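Local coordinates for methylocystis parvus OBBP MbnE (Methylocystis parvus OBBP, PDB 5ICQ), which probably binds the copper-chelating peptide methanobactin in the periplasm as the solute-binding component of its transport machinery, at residues R65-G69 / G281-Y285; S224-V228 / Y258-I263; F275-K279 / G297-P301; T582-P587 / L602-K608. All blocks are in the same frame, centred on the assembly; numbering follows the deposited sequence.

Contact 1 of 4, residues R65-G69 / G281-Y285; sequences RLRVG and GLIDY. With SO4 (sulfate ion), chain B.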
loop_
_atom_site.group_PDB
_atom_site.type_symbol
_atom_site.label_atom_id
_atom_site.label_comp_id
_atom_site.label_asym_id
_atom_site.label_seq_id
_atom_site.Cartn_x
_atom_site.Cartn_y
_atom_site.Cartn_z
ATOM N N ARG A 65 16.481 -23.560 7.542
ATOM C CA ARG A 65 16.078 -23.053 6.239
ATOM C C ARG A 65 14.587 -22.748 6.249
ATOM O O ARG A 65 13.777 -23.616 6.587
ATOM C CB ARG A 65 16.391 -24.064 5.134
ATOM C CG ARG A 65 15.791 -23.701 3.768
ATOM C CD ARG A 65 16.189 -24.697 2.660
ATOM N NE ARG A 65 17.625 -24.676 2.382
ATOM C CZ ARG A 65 18.179 -25.148 1.269
ATOM N NH1 ARG A 65 17.413 -25.672 0.320
ATOM N NH2 ARG A 65 19.500 -25.092 1.096
ATOM N N LEU A 66 14.224 -21.524 5.875
ATOM C CA LEU A 66 12.818 -21.183 5.658
ATOM C C LEU A 66 12.466 -21.428 4.198
ATOM O O LEU A 66 13.179 -20.969 3.303
ATOM C CB LEU A 66 12.538 -19.724 6.014
ATOM C CG LEU A 66 11.136 -19.172 5.707
ATOM C CD1 LEU A 66 10.067 -19.829 6.604
ATOM C CD2 LEU A 66 11.125 -17.650 5.867
ATOM N N ARG A 67 11.368 -22.144 3.956
ATOM C CA ARG A 67 10.881 -22.368 2.602
ATOM C C ARG A 67 9.673 -21.471 2.384
ATOM O O ARG A 67 8.621 -21.666 3.011
ATOM C CB ARG A 67 10.529 -23.834 2.354
ATOM C CG ARG A 67 11.738 -24.770 2.270
ATOM C CD ARG A 67 12.098 -25.314 3.638
ATOM N NE ARG A 67 10.907 -25.789 4.331
ATOM C CZ ARG A 67 10.337 -26.972 4.128
ATOM N NH1 ARG A 67 10.861 -27.827 3.258
ATOM N NH2 ARG A 67 9.243 -27.298 4.806
ATOM N N VAL A 68 9.843 -20.500 1.488
ATOM C CA VAL A 68 8.851 -19.493 1.134
ATOM C C VAL A 68 8.319 -19.812 -0.255
ATOM O O VAL A 68 9.084 -20.199 -1.148
ATOM C CB VAL A 68 9.494 -18.089 1.167
ATOM C CG1 VAL A 68 8.614 -17.063 0.484
ATOM C CG2 VAL A 68 9.793 -17.680 2.600
ATOM N N GLY A 69 7.009 -19.672 -0.434
ATOM C CA GLY A 69 6.395 -19.911 -1.729
ATOM C C GLY A 69 5.643 -18.698 -2.240
ATOM O O GLY A 69 4.866 -18.074 -1.507
ATOM N N GLY A 281 3.773 -29.864 3.085
ATOM C CA GLY A 281 4.865 -29.572 3.996
ATOM C C GLY A 281 6.138 -29.087 3.337
ATOM O O GLY A 281 7.183 -29.048 3.999
ATOM N N LEU A 282 6.079 -28.715 2.058
ATOM C CA LEU A 282 7.230 -28.205 1.324
ATOM C C LEU A 282 7.390 -26.699 1.441
ATOM O O LEU A 282 8.453 -26.171 1.097
ATOM C CB LEU A 282 7.110 -28.557 -0.160
ATOM C CG LEU A 282 6.853 -30.018 -0.524
ATOM C CD1 LEU A 282 6.610 -30.142 -2.022
ATOM C CD2 LEU A 282 8.023 -30.884 -0.085
ATOM N N ILE A 283 6.353 -26.001 1.890
ATOM C CA ILE A 283 6.366 -24.554 2.058
ATOM C C ILE A 283 5.903 -24.267 3.476
ATOM O O ILE A 283 4.938 -24.873 3.950
ATOM C CB ILE A 283 5.456 -23.865 1.016
ATOM C CG1 ILE A 283 5.986 -24.115 -0.402
ATOM C CG2 ILE A 283 5.334 -22.359 1.293
ATOM C CD1 ILE A 283 7.403 -23.545 -0.664
ATOM N N ASP A 284 6.579 -23.333 4.151
ATOM C CA ASP A 284 6.413 -23.147 5.587
ATOM C C ASP A 284 5.355 -22.114 5.973
ATOM O O ASP A 284 4.976 -22.055 7.151
ATOM C CB ASP A 284 7.766 -22.753 6.202
ATOM C CG ASP A 284 8.766 -23.907 6.187
ATOM O OD1 ASP A 284 8.343 -25.049 6.452
ATOM O OD2 ASP A 284 9.963 -23.674 5.908
ATOM N N TYR A 285 4.861 -21.320 5.029
ATOM C CA TYR A 285 4.053 -20.145 5.335
ATOM C C TYR A 285 3.240 -19.770 4.104
ATOM O O TYR A 285 3.732 -19.887 2.980
ATOM C CB TYR A 285 4.948 -18.957 5.751
ATOM C CG TYR A 285 4.178 -17.679 6.014
ATOM C CD1 TYR A 285 3.881 -16.799 4.981
ATOM C CD2 TYR A 285 3.739 -17.360 7.300
ATOM C CE1 TYR A 285 3.168 -15.646 5.209
ATOM C CE2 TYR A 285 3.027 -16.191 7.538
ATOM C CZ TYR A 285 2.740 -15.351 6.482
ATOM O OH TYR A 285 2.033 -14.196 6.689
HETATM S S SO4 B . 19.867 -26.841 -2.366
HETATM O O1 SO4 B . 21.078 -26.226 -2.894
HETATM O O2 SO4 B . 18.897 -27.064 -3.432
HETATM O O3 SO4 B . 20.183 -28.126 -1.747
HETATM O O4 SO4 B . 19.300 -25.947 -1.369
HETATM O O HOH W 1 9.719 -30.488 3.193
HETATM O O HOH W 2 5.713 -18.606 1.950
HETATM O O HOH W 3 3.116 -19.557 0.252
#

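Contact 2 of 4, residues S224-V228 / Y258-I263; sequences SGPYV and YNFDEI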
loop_
_atom_site.group_PDB
_atom_site.type_symbol
_atom_site.label_atom_id
_atom_site.label_comp_id
_atom_site.label_asym_id
_atom_site.label_seq_id
_atom_site.Cartn_x
_atom_site.Cartn_y
_atom_site.Cartn_z
ATOM N N SER A 224 24.688 -5.149 1.138
ATOM C CA SER A 224 25.312 -5.061 2.452
ATOM C C SER A 224 24.482 -5.725 3.540
ATOM O O SER A 224 24.831 -5.604 4.713
ATOM C CB SER A 224 25.568 -3.600 2.836
ATOM O OG SER A 224 24.344 -2.877 2.902
ATOM N N GLY A 225 23.404 -6.427 3.183
ATOM C CA GLY A 225 22.464 -6.930 4.160
ATOM C C GLY A 225 22.861 -8.273 4.748
ATOM O O GLY A 225 23.933 -8.847 4.467
ATOM N N PRO A 226 21.981 -8.789 5.611
ATOM C CA PRO A 226 22.291 -10.025 6.347
ATOM C C PRO A 226 22.423 -11.268 5.491
ATOM O O PRO A 226 22.995 -12.253 5.972
ATOM C CB PRO A 226 21.103 -10.162 7.308
ATOM C CG PRO A 226 19.994 -9.377 6.644
ATOM C CD PRO A 226 20.711 -8.190 6.058
ATOM N N TYR A 227 21.885 -11.285 4.277
ATOM C CA TYR A 227 21.935 -12.455 3.414
ATOM C C TYR A 227 22.615 -12.123 2.098
ATOM O O TYR A 227 22.521 -10.998 1.598
ATOM C CB TYR A 227 20.530 -13.004 3.095
ATOM C CG TYR A 227 19.805 -13.499 4.315
ATOM C CD1 TYR A 227 19.989 -14.800 4.782
ATOM C CD2 TYR A 227 18.958 -12.656 5.026
ATOM C CE1 TYR A 227 19.322 -15.253 5.931
ATOM C CE2 TYR A 227 18.297 -13.095 6.168
ATOM C CZ TYR A 227 18.480 -14.391 6.607
ATOM O OH TYR A 227 17.833 -14.808 7.751
ATOM N N VAL A 228 23.273 -13.125 1.529
ATOM C CA VAL A 228 23.781 -13.039 0.167
ATOM C C VAL A 228 22.975 -13.980 -0.716
ATOM O O VAL A 228 22.337 -14.935 -0.246
ATOM C CB VAL A 228 25.282 -13.377 0.081
ATOM C CG1 VAL A 228 26.071 -12.517 1.050
ATOM C CG2 VAL A 228 25.514 -14.864 0.356
ATOM N N TYR A 258 16.300 -11.672 11.098
ATOM C CA TYR A 258 17.160 -12.468 10.221
ATOM C C TYR A 258 17.745 -13.672 10.965
ATOM O O TYR A 258 18.951 -13.804 11.173
ATOM C CB TYR A 258 18.276 -11.611 9.618
ATOM C CG TYR A 258 17.811 -10.252 9.200
ATOM C CD1 TYR A 258 16.851 -10.097 8.203
ATOM C CD2 TYR A 258 18.346 -9.117 9.789
ATOM C CE1 TYR A 258 16.443 -8.835 7.811
ATOM C CE2 TYR A 258 17.943 -7.865 9.413
ATOM C CZ TYR A 258 16.999 -7.724 8.431
ATOM O OH TYR A 258 16.613 -6.454 8.069
ATOM N N ASN A 259 16.846 -14.567 11.327
ATOM C CA ASN A 259 17.199 -15.690 12.182
ATOM C C ASN A 259 17.473 -16.972 11.422
ATOM O O ASN A 259 18.323 -17.766 11.854
ATOM C CB ASN A 259 16.080 -15.892 13.198
ATOM C CG ASN A 259 15.831 -14.626 13.976
ATOM O OD1 ASN A 259 16.767 -14.077 14.562
ATOM N ND2 ASN A 259 14.610 -14.096 13.906
ATOM N N PHE A 260 16.796 -17.184 10.298
ATOM C CA PHE A 260 17.059 -18.362 9.487
ATOM C C PHE A 260 18.446 -18.268 8.870
ATOM O O PHE A 260 18.901 -17.186 8.485
ATOM C CB PHE A 260 16.003 -18.501 8.392
ATOM C CG PHE A 260 14.606 -18.610 8.922
ATOM C CD1 PHE A 260 14.171 -19.792 9.493
ATOM C CD2 PHE A 260 13.732 -17.524 8.862
ATOM C CE1 PHE A 260 12.889 -19.910 9.999
ATOM C CE2 PHE A 260 12.444 -17.630 9.367
ATOM C CZ PHE A 260 12.023 -18.830 9.939
ATOM N N ASP A 261 19.125 -19.417 8.780
ATOM C CA ASP A 261 20.424 -19.440 8.117
ATOM C C ASP A 261 20.272 -19.365 6.605
ATOM O O ASP A 261 21.166 -18.861 5.915
ATOM C CB ASP A 261 21.208 -20.695 8.514
ATOM C CG ASP A 261 21.837 -20.586 9.909
ATOM O OD1 ASP A 261 21.879 -19.467 10.475
ATOM O OD2 ASP A 261 22.312 -21.617 10.434
ATOM N N GLU A 262 19.141 -19.830 6.079
ATOM C CA GLU A 262 18.881 -19.836 4.649
ATOM C C GLU A 262 17.410 -19.557 4.413
ATOM O O GLU A 262 16.555 -19.971 5.200
ATOM C CB GLU A 262 19.229 -21.189 3.997
ATOM C CG GLU A 262 20.716 -21.461 3.855
ATOM C CD GLU A 262 21.016 -22.932 3.651
ATOM O OE1 GLU A 262 22.039 -23.406 4.187
ATOM O OE2 GLU A 262 20.223 -23.617 2.969
ATOM N N ILE A 263 17.121 -18.871 3.312
ATOM C CA ILE A 263 15.753 -18.613 2.880
ATOM C C ILE A 263 15.642 -19.059 1.430
ATOM O O ILE A 263 16.347 -18.526 0.565
ATOM C CB ILE A 263 15.369 -17.133 2.997
ATOM C CG1 ILE A 263 15.564 -16.647 4.438
ATOM C CG2 ILE A 263 13.913 -16.949 2.515
ATOM C CD1 ILE A 263 15.572 -15.145 4.564
#

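Contact 3 of 4, residues F275-K279 / G297-P301; sequences FEAFK and GYDFP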
loop_
_atom_site.group_PDB
_atom_site.type_symbol
_atom_site.label_atom_id
_atom_site.label_comp_id
_atom_site.label_asym_id
_atom_site.label_seq_id
_atom_site.Cartn_x
_atom_site.Cartn_y
_atom_site.Cartn_z
ATOM N N PHE A 275 -0.730 -23.864 -3.028
ATOM C CA PHE A 275 -1.442 -24.392 -1.866
ATOM C C PHE A 275 -1.114 -25.860 -1.633
ATOM O O PHE A 275 -0.932 -26.283 -0.485
ATOM C CB PHE A 275 -2.951 -24.195 -2.047
ATOM C CG PHE A 275 -3.774 -24.534 -0.822
ATOM C CD1 PHE A 275 -3.394 -24.091 0.438
ATOM C CD2 PHE A 275 -4.945 -25.268 -0.940
ATOM C CE1 PHE A 275 -4.155 -24.387 1.558
ATOM C CE2 PHE A 275 -5.712 -25.561 0.175
ATOM C CZ PHE A 275 -5.318 -25.118 1.423
ATOM N N GLU A 276 -1.030 -26.658 -2.708
ATOM C CA GLU A 276 -0.688 -28.068 -2.542
ATOM C C GLU A 276 0.697 -28.235 -1.931
ATOM O O GLU A 276 0.914 -29.130 -1.111
ATOM C CB GLU A 276 -0.773 -28.801 -3.883
ATOM C CG GLU A 276 -2.193 -28.975 -4.424
ATOM C CD GLU A 276 -3.126 -29.674 -3.446
ATOM O OE1 GLU A 276 -2.685 -30.629 -2.768
ATOM O OE2 GLU A 276 -4.304 -29.265 -3.357
ATOM N N ALA A 277 1.653 -27.388 -2.321
ATOM C CA ALA A 277 2.989 -27.485 -1.734
ATOM C C ALA A 277 2.953 -27.197 -0.236
ATOM O O ALA A 277 3.669 -27.836 0.544
ATOM C CB ALA A 277 3.950 -26.531 -2.442
ATOM N N PHE A 278 2.117 -26.244 0.186
ATOM C CA PHE A 278 1.949 -25.992 1.616
ATOM C C PHE A 278 1.361 -27.211 2.323
ATOM O O PHE A 278 1.855 -27.637 3.374
ATOM C CB PHE A 278 1.057 -24.772 1.838
ATOM C CG PHE A 278 0.833 -24.457 3.282
ATOM C CD1 PHE A 278 1.820 -23.819 4.021
ATOM C CD2 PHE A 278 -0.357 -24.800 3.910
ATOM C CE1 PHE A 278 1.622 -23.530 5.362
ATOM C CE2 PHE A 278 -0.558 -24.512 5.258
ATOM C CZ PHE A 278 0.431 -23.881 5.979
ATOM N N LYS A 279 0.294 -27.783 1.764
ATOM C CA LYS A 279 -0.316 -28.946 2.399
ATOM C C LYS A 279 0.662 -30.114 2.495
ATOM O O LYS A 279 0.634 -30.869 3.474
ATOM C CB LYS A 279 -1.572 -29.362 1.639
ATOM C CG LYS A 279 -2.730 -28.397 1.800
ATOM C CD LYS A 279 -4.040 -29.053 1.370
ATOM C CE LYS A 279 -4.095 -29.268 -0.124
ATOM N NZ LYS A 279 -5.380 -29.906 -0.547
ATOM N N GLY A 297 -11.095 -25.013 2.525
ATOM C CA GLY A 297 -9.926 -25.752 2.097
ATOM C C GLY A 297 -8.930 -26.148 3.167
ATOM O O GLY A 297 -7.929 -26.793 2.846
ATOM N N TYR A 298 -9.161 -25.795 4.425
ATOM C CA TYR A 298 -8.178 -26.058 5.478
ATOM C C TYR A 298 -8.597 -27.226 6.360
ATOM O O TYR A 298 -8.489 -27.182 7.581
ATOM C CB TYR A 298 -7.931 -24.797 6.303
ATOM C CG TYR A 298 -7.056 -23.823 5.551
ATOM C CD1 TYR A 298 -7.601 -22.974 4.597
ATOM C CD2 TYR A 298 -5.679 -23.778 5.767
ATOM C CE1 TYR A 298 -6.803 -22.095 3.880
ATOM C CE2 TYR A 298 -4.866 -22.892 5.049
ATOM C CZ TYR A 298 -5.443 -22.058 4.108
ATOM O OH TYR A 298 -4.681 -21.170 3.392
ATOM N N ASP A 299 -9.067 -28.302 5.732
ATOM C CA ASP A 299 -9.427 -29.506 6.463
ATOM C C ASP A 299 -8.526 -30.652 6.028
ATOM O O ASP A 299 -9.008 -31.679 5.546
ATOM C CB ASP A 299 -10.901 -29.856 6.236
ATOM C CG ASP A 299 -11.364 -31.034 7.086
ATOM O OD1 ASP A 299 -10.849 -31.198 8.214
ATOM O OD2 ASP A 299 -12.235 -31.802 6.623
ATOM N N PHE A 300 -7.218 -30.481 6.163
ATOM C CA PHE A 300 -6.277 -31.529 5.817
ATOM C C PHE A 300 -5.525 -31.986 7.067
ATOM O O PHE A 300 -5.520 -31.285 8.087
ATOM C CB PHE A 300 -5.318 -31.070 4.704
ATOM C CG PHE A 300 -4.614 -29.768 4.964
ATOM C CD1 PHE A 300 -3.356 -29.752 5.548
ATOM C CD2 PHE A 300 -5.178 -28.565 4.563
ATOM C CE1 PHE A 300 -2.691 -28.551 5.761
ATOM C CE2 PHE A 300 -4.518 -27.368 4.771
ATOM C CZ PHE A 300 -3.272 -27.363 5.367
ATOM N N PRO A 301 -4.934 -33.192 7.045
ATOM C CA PRO A 301 -4.469 -33.800 8.313
ATOM C C PRO A 301 -3.441 -32.979 9.075
ATOM O O PRO A 301 -3.558 -32.837 10.301
ATOM C CB PRO A 301 -3.889 -35.145 7.851
ATOM C CG PRO A 301 -4.619 -35.454 6.592
ATOM C CD PRO A 301 -4.841 -34.140 5.919
HETATM O O HOH W 4 -7.741 -28.371 0.723
#

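Contact 4 of 4, residues T582-P587 / L602-K608; sequences TDIVRP and LESWWRK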
loop_
_atom_site.group_PDB
_atom_site.type_symbol
_atom_site.label_atom_id
_atom_site.label_comp_id
_atom_site.label_asym_id
_atom_site.label_seq_id
_atom_site.Cartn_x
_atom_site.Cartn_y
_atom_site.Cartn_z
ATOM N N THR A 582 4.087 -25.370 12.271
ATOM C CA THR A 582 4.307 -25.062 13.680
ATOM C C THR A 582 5.770 -25.163 14.072
ATOM O O THR A 582 6.110 -24.857 15.221
ATOM C CB THR A 582 3.473 -25.985 14.581
ATOM O OG1 THR A 582 3.704 -27.348 14.207
ATOM C CG2 THR A 582 2.016 -25.662 14.419
ATOM N N ASP A 583 6.634 -25.569 13.144
ATOM C CA ASP A 583 8.067 -25.589 13.386
ATOM C C ASP A 583 8.703 -24.210 13.282
ATOM O O ASP A 583 9.878 -24.062 13.636
ATOM C CB ASP A 583 8.745 -26.544 12.406
ATOM C CG ASP A 583 8.299 -27.982 12.600
ATOM O OD1 ASP A 583 7.818 -28.304 13.710
ATOM O OD2 ASP A 583 8.427 -28.783 11.649
ATOM N N ILE A 584 7.986 -23.209 12.783
ATOM C CA ILE A 584 8.489 -21.840 12.821
ATOM C C ILE A 584 7.588 -21.021 13.729
ATOM O O ILE A 584 6.388 -21.285 13.850
ATOM C CB ILE A 584 8.603 -21.207 11.416
ATOM C CG1 ILE A 584 7.248 -21.182 10.703
ATOM C CG2 ILE A 584 9.645 -21.959 10.592
ATOM C CD1 ILE A 584 7.262 -20.309 9.421
ATOM N N VAL A 585 8.182 -20.033 14.403
ATOM C CA VAL A 585 7.473 -19.230 15.392
ATOM C C VAL A 585 7.812 -17.758 15.185
ATOM O O VAL A 585 8.777 -17.405 14.501
ATOM C CB VAL A 585 7.810 -19.657 16.837
ATOM C CG1 VAL A 585 7.273 -21.055 17.113
ATOM C CG2 VAL A 585 9.282 -19.625 17.033
ATOM N N ARG A 586 7.022 -16.899 15.808
ATOM C CA ARG A 586 7.162 -15.457 15.672
ATOM C C ARG A 586 7.114 -14.802 17.041
ATOM O O ARG A 586 6.734 -15.446 18.025
ATOM C CB ARG A 586 6.045 -14.901 14.782
ATOM C CG ARG A 586 4.679 -14.991 15.403
ATOM C CD ARG A 586 3.709 -14.152 14.602
ATOM N NE ARG A 586 2.392 -14.100 15.215
ATOM C CZ ARG A 586 1.481 -15.056 15.100
ATOM N NH1 ARG A 586 1.747 -16.158 14.401
ATOM N NH2 ARG A 586 0.310 -14.913 15.692
ATOM N N PRO A 587 7.520 -13.532 17.151
ATOM C CA PRO A 587 7.469 -12.868 18.460
ATOM C C PRO A 587 6.039 -12.732 18.957
ATOM O O PRO A 587 5.079 -12.741 18.184
ATOM C CB PRO A 587 8.099 -11.493 18.199
ATOM C CG PRO A 587 8.972 -11.702 16.983
ATOM C CD PRO A 587 8.242 -12.720 16.148
ATOM N N LEU A 602 9.694 -13.243 6.280
ATOM C CA LEU A 602 9.437 -13.447 7.714
ATOM C C LEU A 602 10.660 -13.087 8.562
ATOM O O LEU A 602 11.151 -13.888 9.365
ATOM C CB LEU A 602 9.002 -14.894 7.975
ATOM C CG LEU A 602 7.812 -15.389 7.142
ATOM C CD1 LEU A 602 7.425 -16.828 7.540
ATOM C CD2 LEU A 602 6.622 -14.460 7.281
ATOM N N GLU A 603 11.140 -11.848 8.387
ATOM C CA GLU A 603 12.387 -11.453 9.047
ATOM C C GLU A 603 12.330 -11.582 10.568
ATOM O O GLU A 603 13.377 -11.762 11.203
ATOM C CB GLU A 603 12.772 -10.021 8.673
ATOM C CG GLU A 603 11.680 -9.011 8.848
ATOM C CD GLU A 603 11.025 -8.655 7.521
ATOM O OE1 GLU A 603 10.737 -9.579 6.719
ATOM O OE2 GLU A 603 10.821 -7.444 7.274
ATOM N N SER A 604 11.148 -11.468 11.184
ATOM C CA SER A 604 11.083 -11.592 12.643
ATOM C C SER A 604 10.846 -13.021 13.136
ATOM O O SER A 604 10.932 -13.264 14.346
ATOM C CB SER A 604 9.987 -10.677 13.217
ATOM O OG SER A 604 8.695 -11.114 12.821
ATOM N N TRP A 605 10.571 -13.969 12.251
ATOM C CA TRP A 605 10.282 -15.331 12.680
ATOM C C TRP A 605 11.571 -16.127 12.863
ATOM O O TRP A 605 12.672 -15.670 12.534
ATOM C CB TRP A 605 9.381 -16.042 11.668
ATOM C CG TRP A 605 7.985 -15.504 11.526
ATOM C CD1 TRP A 605 7.617 -14.207 11.304
ATOM C CD2 TRP A 605 6.770 -16.276 11.498
ATOM N NE1 TRP A 605 6.245 -14.119 11.176
ATOM C CE2 TRP A 605 5.705 -15.373 11.294
ATOM C CE3 TRP A 605 6.483 -17.635 11.663
ATOM C CZ2 TRP A 605 4.367 -15.790 11.227
ATOM C CZ3 TRP A 605 5.150 -18.048 11.609
ATOM C CH2 TRP A 605 4.114 -17.129 11.387
ATOM N N TRP A 606 11.431 -17.340 13.394
ATOM C CA TRP A 606 12.600 -18.198 13.576
ATOM C C TRP A 606 12.166 -19.652 13.698
ATOM O O TRP A 606 10.986 -19.958 13.870
ATOM C CB TRP A 606 13.428 -17.769 14.794
ATOM C CG TRP A 606 12.789 -17.964 16.172
ATOM C CD1 TRP A 606 12.924 -19.054 16.996
ATOM C CD2 TRP A 606 11.978 -17.019 16.887
ATOM N NE1 TRP A 606 12.228 -18.848 18.170
ATOM C CE2 TRP A 606 11.639 -17.610 18.126
ATOM C CE3 TRP A 606 11.491 -15.734 16.593
ATOM C CZ2 TRP A 606 10.848 -16.960 19.071
ATOM C CZ3 TRP A 606 10.708 -15.089 17.538
ATOM C CH2 TRP A 606 10.389 -15.706 18.761
ATOM N N ARG A 607 13.148 -20.548 13.591
ATOM C CA ARG A 607 12.898 -21.983 13.693
ATOM C C ARG A 607 12.834 -22.401 15.158
ATOM O O ARG A 607 13.730 -22.083 15.946
ATOM C CB ARG A 607 13.996 -22.761 12.969
ATOM C CG ARG A 607 13.820 -24.277 13.009
ATOM C CD ARG A 607 15.074 -25.008 12.531
ATOM N NE ARG A 607 16.232 -24.731 13.377
ATOM C CZ ARG A 607 17.461 -25.184 13.141
ATOM N NH1 ARG A 607 17.699 -25.945 12.082
ATOM N NH2 ARG A 607 18.451 -24.876 13.969
ATOM N N LYS A 608 11.780 -23.113 15.524
ATOM C CA LYS A 608 11.615 -23.521 16.914
ATOM C C LYS A 608 12.652 -24.580 17.279
ATOM O O LYS A 608 12.989 -25.446 16.468
ATOM C CB LYS A 608 10.202 -24.062 17.130
ATOM C CG LYS A 608 9.809 -24.230 18.577
ATOM C CD LYS A 608 8.301 -24.274 18.720
ATOM C CE LYS A 608 7.707 -25.416 17.922
ATOM N NZ LYS A 608 6.220 -25.442 18.040
HETATM O O HOH W 5 11.866 -26.427 14.427
#

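Contact 1 of 4, residues R65-G69 / G281-Y285
R67, on an edge strand, and D284, in the loop that follows helix 271-279, form the tight half of this contact through both side chains and backbone. The R67 chain bends at its second and third torsions, folding the guanidinium back so that NE and NH2 meet D284 side-on, NE to OD2 at 2.8 Å and NH2 to OD1 at 2.9 Å. Both oxygens lie close to the guanidinium plane, whereas the nitrogens come from above the carboxylate, the two planes being turned 41° apart. D284 OD2 also accepts the backbone N of R67 at 2.9 Å, from the same face as NE, so two donors hold this oxygen. D284 N returns a nearly straight bond to R67 O at 2.9 Å. NH2 makes a further, more bent bond to G281 O at 2.8 Å, and L282 O lies over the guanidinium face. Beside this polar knot, L66 CD1 packs on D284 CB at 3.7 Å, and I283 CG2 lies against G69 N.

The rest is looser and wetter. One water joins R67 NH1 to G281 O, and two others link the backbones of G69 and Y285. R65 leads away from the loop, its guanidinium edge turned to a sulfate, probably from the crystallisation liquor, that R237 also binds.

G281, with positive phi, closes helix 271-279 in a Schellman motif. The R67 bond to G281 O and the salt bridge to D284 tie the end of that helix and its following loop to strand 65-71, the border of a mixed four-stranded sheet in the alpha/beta fold of a family 5 solute-binding protein.

Contact 2 of 4, residues S224-V228 / Y258-I263
Y227 and Y258 both carry CG beside the backbone N and opposite the carbonyl carbon, with chi1 at -63° and -41°, which brings the Y227 ring up to the turn containing Y258 and lays the Y258 ring over P226. The contact belongs to a mixed four-stranded sheet in which strand 237-242 runs between strands 227-233 and 262-268. The Y227 side chain therefore reaches across the intervening strand 237-242, touching L240 on the way, to the loop that leads into strand 262-268.

P226 CG sits over the centre of the Y258 ring, 3.4 Å from its centroid and close to the ring normal, a well-centred CH-pi contact. Y258 itself has a left-handed backbone conformation at the start of the turn. Its CB meets Y227 CE2 at 3.8 Å, approaching the Y227 ring obliquely. A second CH-pi contact comes from I263, whose CD1 lies over one face of the Y227 ring, shifted toward the rim and 3.6 Å from CZ; the two side chains cross at about a right angle.

The polar side chains of the turn are held from elsewhere: N259 OD1 by K62 and D261 OD1 by R242. The phenol end of Y227 is buried, and its oxygen finds a backbone acceptor near the plane of the ring: OH donates to F260 O at 2.7 Å, tilted 15° from the carbonyl plane.

Contact 3 of 4, residues F275-K279 / G297-P301
F275 and Y298 form one aromatic pair between the last turns of helix 271-279 and the loop 297-301. Their rings are inclined at 56°, with centroids 5.2 Å apart, an oblique pair in which F275 CE1 comes to 3.7 Å from Y298 CZ and F275 CZ lies over the face of the tyrosine ring, toward its rim. F278 meets F300 at about a right angle: F278 CE2 lies at the edge of the F300 ring, 3.9 Å from CZ.

Aliphatic-aromatic contact comes from K279, whose methylenes run over one face of F300. K279 CG stands over the ring centre, 3.6 Å from the centroid and 10° off the normal, and CD continues to 3.4 Å from F300 CD2. F300 has CG wedged between its backbone N and carbonyl carbon (chi1 52°), which turns the ring in toward the helix.

The polar interactions of K279 lie at the margin. Past the ring, its chain bends at chi3, and NZ forms a salt bridge with E276 OE2 at 3.1 Å, one turn earlier in the helix. A water that accepts from this NZ donates to G297 O, which also lies at the edge of the F275 ring. Farther in, the OH of the buried Y298 is engaged by E288 and R286 of strand 285-288.

F300 occupies the N-cap position of helix 301-304. The contact is helix-to-loop packing in an alpha/beta fold, an aromatic cluster joining helix 271-279 to the connection between helices 291-296 and 301-304.

Contact 4 of 4, residues T582-P587 / L602-K608
D583 O accepts two bonds, a nearly straight one from K608 N at 2.8 Å and a longer one from a water that also donates to K608 O. K608 NZ curls back to T582 O at 2.9 Å. Farther along, V585 and W606 form the hydrogen-bonded pair of a short antiparallel ribbon, V585 N meeting W606 O and W606 N meeting V585 O, each at 2.9 Å. I584 and R607 are the adjoining non-hydrogen-bonded pair.

The two tryptophans pack differently. V585 CG2 presses on one face of W606, 3.4 Å from the centroid of its five-membered ring, while P587 CG lies at the indole edge. W606 takes a chi1 of 68°, which folds the ring back over its partner strand. On W605, R586 CB sits 3.5 Å from the centroid of the five-membered ring, over its face, L602 CD1 lies over the opposite face, and I584 CD1 approaches CE3 to 3.6 Å. The extended R586 chain runs alongside W605 to a salt bridge with E311.

The ribbon follows strand 576-581, whose H580 meets W605 edge-to-face; I584 and L602 rest on L66 of strand 65-71, and T582 borders strand 308-313.

Overall arrangement
Contacts 1, 2 and 4 meet around strand 65-71. Contacts 1 and 2 share the mixed four-stranded sheet, where a salt bridge from R65 to E262 and a backbone bond of 2.9 Å from L66 N to E262 O join neighbouring strands. Contact 4 lies 12 Å from contact 1 and 14 Å from contact 2 between centres; N259 ND2 reaches W605 O at 2.8 Å, and L602 packs on Y285. Contact 3 leads into contact 1 at the end of helix 271-279, where L282 N is probably hydrogen-bonded to A277 O, but its nearest atoms stay about 12 Å from contact 2. Together they join the C-terminal ribbon, the sheet and helix 271-279 on one side of the chain's centre.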